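Local coordinates for protein transcriptional regulators (LACI-FAMILY TRANSCRIPTIONAL REGULATORY PROTEIN) (Corynebacterium glutamicum, PDB 3GYB) that probably acts as a LacI-family transcription regulator, binding DNA through a helix-turn-helix domain and sensing a small molecule with its periplasmic-binding-protein-like core, at residues A[182-185]-A[186-189]; A[152-155]-A[156-159]. All coordinates share one frame; numbering follows the deposited sequence.

Interaction 1: A[182-185]-A[186-189]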
loop_
_atom_site.group_PDB
_atom_site.type_symbol
_atom_site.label_atom_id
_atom_site.label_comp_id
_atom_site.label_asym_id
_atom_site.label_seq_id
_atom_site.Cartn_x
_atom_site.Cartn_y
_atom_site.Cartn_z
ATOM N N SER A 182 4.919 6.335 16.627
ATOM C CA SER A 182 4.594 6.936 15.344
ATOM C C SER A 182 3.079 7.029 15.191
ATOM O O SER A 182 2.363 6.061 15.443
ATOM C CB SER A 182 5.180 6.088 14.212
ATOM O OG SER A 182 4.971 6.716 12.961
ATOM N N SER A 183 2.597 8.189 14.757
ATOM C CA SER A 183 1.163 8.401 14.609
ATOM C C SER A 183 0.496 7.328 13.760
ATOM O O SER A 183 -0.669 7.004 13.972
ATOM C CB SER A 183 0.886 9.787 14.017
ATOM O OG SER A 183 -0.468 10.150 14.226
ATOM N N ASN A 184 1.228 6.773 12.799
ATOM C CA ASN A 184 0.676 5.710 11.963
ATOM C C ASN A 184 1.786 4.835 11.401
ATOM O O ASN A 184 2.962 5.173 11.502
ATOM C CB ASN A 184 -0.167 6.294 10.831
ATOM C CG ASN A 184 0.579 7.335 10.043
ATOM O OD1 ASN A 184 1.626 7.055 9.463
ATOM N ND2 ASN A 184 0.056 8.557 10.035
ATOM N N ASP A 185 1.401 3.698 10.826
ATOM C CA ASP A 185 2.369 2.755 10.275
ATOM C C ASP A 185 3.232 3.271 9.135
ATOM O O ASP A 185 4.437 3.035 9.122
ATOM C CB ASP A 185 1.658 1.486 9.793
ATOM C CG ASP A 185 1.193 0.598 10.931
ATOM O OD1 ASP A 185 1.438 0.936 12.116
ATOM O OD2 ASP A 185 0.581 -0.456 10.629
ATOM N N ILE A 186 2.632 3.961 8.170
ATOM C CA ILE A 186 3.414 4.430 7.034
ATOM C C ILE A 186 4.518 5.370 7.516
ATOM O O ILE A 186 5.637 5.336 7.012
ATOM C CB ILE A 186 2.508 5.106 5.968
ATOM C CG1 ILE A 186 3.291 5.294 4.668
ATOM C CG2 ILE A 186 1.976 6.430 6.473
ATOM C CD1 ILE A 186 3.783 3.987 4.060
ATOM N N THR A 187 4.213 6.188 8.514
ATOM C CA THR A 187 5.223 7.083 9.058
ATOM C C THR A 187 6.293 6.241 9.765
ATOM O O THR A 187 7.488 6.539 9.684
ATOM C CB THR A 187 4.583 8.084 10.042
ATOM O OG1 THR A 187 3.716 8.959 9.307
ATOM C CG2 THR A 187 5.654 8.924 10.754
ATOM N N ALA A 188 5.859 5.177 10.436
ATOM C CA ALA A 188 6.774 4.291 11.158
ATOM C C ALA A 188 7.749 3.592 10.216
ATOM O O ALA A 188 8.876 3.276 10.609
ATOM C CB ALA A 188 5.982 3.250 11.969
ATOM N N ILE A 189 7.314 3.333 8.984
ATOM C CA ILE A 189 8.186 2.699 7.999
ATOM C C ILE A 189 9.363 3.641 7.771
ATOM O O ILE A 189 10.504 3.204 7.627
ATOM C CB ILE A 189 7.456 2.454 6.656
ATOM C CG1 ILE A 189 6.256 1.532 6.872
ATOM C CG2 ILE A 189 8.416 1.842 5.644
ATOM C CD1 ILE A 189 6.599 0.237 7.557
#

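Interaction 2: A[152-155]-A[156-159]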
loop_
_atom_site.group_PDB
_atom_site.type_symbol
_atom_site.label_atom_id
_atom_site.label_comp_id
_atom_site.label_asym_id
_atom_site.label_seq_id
_atom_site.Cartn_x
_atom_site.Cartn_y
_atom_site.Cartn_z
ATOM N N ASN A 152 7.662 15.972 17.191
ATOM C CA ASN A 152 8.206 16.823 16.145
ATOM C C ASN A 152 7.098 17.832 15.829
ATOM O O ASN A 152 6.006 17.742 16.389
ATOM C CB ASN A 152 8.609 15.987 14.916
ATOM C CG ASN A 152 7.447 15.236 14.295
ATOM O OD1 ASN A 152 6.544 14.777 14.987
ATOM N ND2 ASN A 152 7.479 15.091 12.970
ATOM N N ASP A 153 7.373 18.793 14.957
ATOM C CA ASP A 153 6.389 19.825 14.624
ATOM C C ASP A 153 5.634 19.563 13.326
ATOM O O ASP A 153 4.650 20.240 13.016
ATOM C CB ASP A 153 7.092 21.176 14.534
ATOM C CG ASP A 153 8.325 21.121 13.661
ATOM O OD1 ASP A 153 8.184 20.836 12.451
ATOM O OD2 ASP A 153 9.434 21.352 14.187
ATOM N N TYR A 154 6.106 18.581 12.573
ATOM C CA TYR A 154 5.499 18.210 11.303
ATOM C C TYR A 154 3.982 18.083 11.395
ATOM O O TYR A 154 3.469 17.249 12.137
ATOM C CB TYR A 154 6.086 16.878 10.836
ATOM C CG TYR A 154 5.556 16.404 9.507
ATOM C CD1 TYR A 154 6.014 16.961 8.317
ATOM C CD2 TYR A 154 4.598 15.395 9.437
ATOM C CE1 TYR A 154 5.536 16.525 7.088
ATOM C CE2 TYR A 154 4.110 14.950 8.212
ATOM C CZ TYR A 154 4.585 15.522 7.041
ATOM O OH TYR A 154 4.102 15.097 5.823
ATOM N N LEU A 155 3.262 18.906 10.639
ATOM C CA LEU A 155 1.806 18.838 10.642
ATOM C C LEU A 155 1.296 18.538 9.235
ATOM O O LEU A 155 0.176 18.900 8.871
ATOM C CB LEU A 155 1.195 20.146 11.162
ATOM C CG LEU A 155 1.384 21.450 10.382
ATOM C CD1 LEU A 155 0.493 22.527 10.990
ATOM C CD2 LEU A 155 2.841 21.881 10.413
ATOM N N GLY A 156 2.131 17.865 8.451
ATOM C CA GLY A 156 1.757 17.517 7.094
ATOM C C GLY A 156 1.060 16.171 7.033
ATOM O O GLY A 156 0.686 15.618 8.069
ATOM N N PRO A 157 0.867 15.616 5.830
ATOM C CA PRO A 157 0.200 14.321 5.670
ATOM C C PRO A 157 1.102 13.143 6.015
ATOM O O PRO A 157 2.329 13.265 6.032
ATOM C CB PRO A 157 -0.194 14.325 4.199
ATOM C CG PRO A 157 0.965 15.037 3.573
ATOM C CD PRO A 157 1.190 16.203 4.516
ATOM N N ALA A 158 0.482 12.001 6.283
ATOM C CA ALA A 158 1.221 10.796 6.621
ATOM C C ALA A 158 1.848 10.193 5.372
ATOM O O ALA A 158 1.154 9.625 4.528
ATOM C CB ALA A 158 0.293 9.788 7.269
ATOM N N VAL A 159 3.165 10.336 5.252
ATOM C CA VAL A 159 3.901 9.792 4.118
ATOM C C VAL A 159 5.213 9.212 4.629
ATOM O O VAL A 159 5.797 9.721 5.584
ATOM C CB VAL A 159 4.190 10.868 3.050
ATOM C CG1 VAL A 159 2.894 11.272 2.358
ATOM C CG2 VAL A 159 4.844 12.074 3.688
#

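Interaction 1: A[182-185]-A[186-189]
N184 and T187 meet where strand 179-182 gives way to helix 185-198. The oxygen OD1 of N184 takes two hydrogen bonds from this one threonine. The backbone N of T187 lies 2.9 Å from N184 OD1, nearly in line with the amide C=O. The hydroxyl OG1 of T187 donates to N184 OD1 at 2.8 Å, from a position tilted 30° off the amide plane. N184 CG sits between its own backbone N and carbonyl carbon (chi1 52°), which turns the amide over the first helical turn. The methyl CG2 of I186 runs alongside, 3.1 Å from N184 OD1. This is the tight part of the contact, and the two bonds hold the amide against rotation.

The backbone O of N184 is also gripped twice, by S182 OG at 2.9 Å and by A188 N at 3.1 Å. The methyl of A188 packs against S182, with CB to CB at 3.7 Å. I189 N donates to D185 O and continues the helix.

In contrast to these bonded caps, the D185 carboxylate turns outward from the contact and bonds T214 N and T226 OG1. No part of the contact faces solvent, because every touching residue is buried. I189 packs on L221 of the second subunit.

N184 also touches D212, a magnesium ligand. The group is a classic asparagine N-cap at the start of a helix that follows a parallel strand in this periplasmic-binding-protein-like fold.

Interaction 2: A[152-155]-A[156-159]
The ring of Y154 lies flat against the backbone of G156. On one face, G156 N sits 3.4 Å above the ring plane, over its centre. G156 CA is over the same face and makes a CH-pi contact, 3.8 Å from the ring centroid and 27° off the normal. At the edge, in the plane of the ring, is the carbonyl oxygen of P157. Within 152-159 the contacts named lie on this one face and at the edge. Y154 also packs on A162 and E166 of helix 160-173.

That edge carries the one hydrogen bond across the contact. The hydroxyl OH of Y154 donates to P157 O at 2.6 Å. It arrives in the carbonyl plane, on a lone pair, with a C=O...donor angle of 139°. The ring reaches this point because CG of Y154 is trans to the backbone N (chi1 -179°), which extends the side chain along the chain that follows. The bond fixes the end of the ring, and the glycine backbone supports its face.

Apolar atoms fill in around the hydroxyl. P157 CD lies 3.4 Å from Y154 OH, and V159 CG2 touches the same oxygen more loosely at 3.8 Å. The CB of L155 points away from the following segment. L155 and P157 are exposed, so this side of the loop faces solvent.

The loop joins edge strand 150-151 to helix 160-173, with V159 at the helix N-cap position. N152 ties its start to R125 and to E166 of that helix. G156 is backbone-bonded to G127, and A158 rests on I186 and T187 of helix 185-198.

Overall arrangement
Interaction 1 is a buried contact near the centre of the chain, while interaction 2 is a surface contact on the loop before helix 160-173. Both lie at strand-to-helix connections of the same periplasmic-binding-protein-like region. Interaction 1 is mainly polar, with an asparagine amide capping a helix start. Interaction 2 relies on an aromatic face over glycine backbone and a single hydroxyl bond. The two meet at A158: its CB packs 3.0 Å from N184 ND2, and its O lies 3.8 Å from I186 CG2. The 156-159 segment thus packs against the start of helix 185-198. Only interaction 1 lies near the magnesium site and reaches the second subunit.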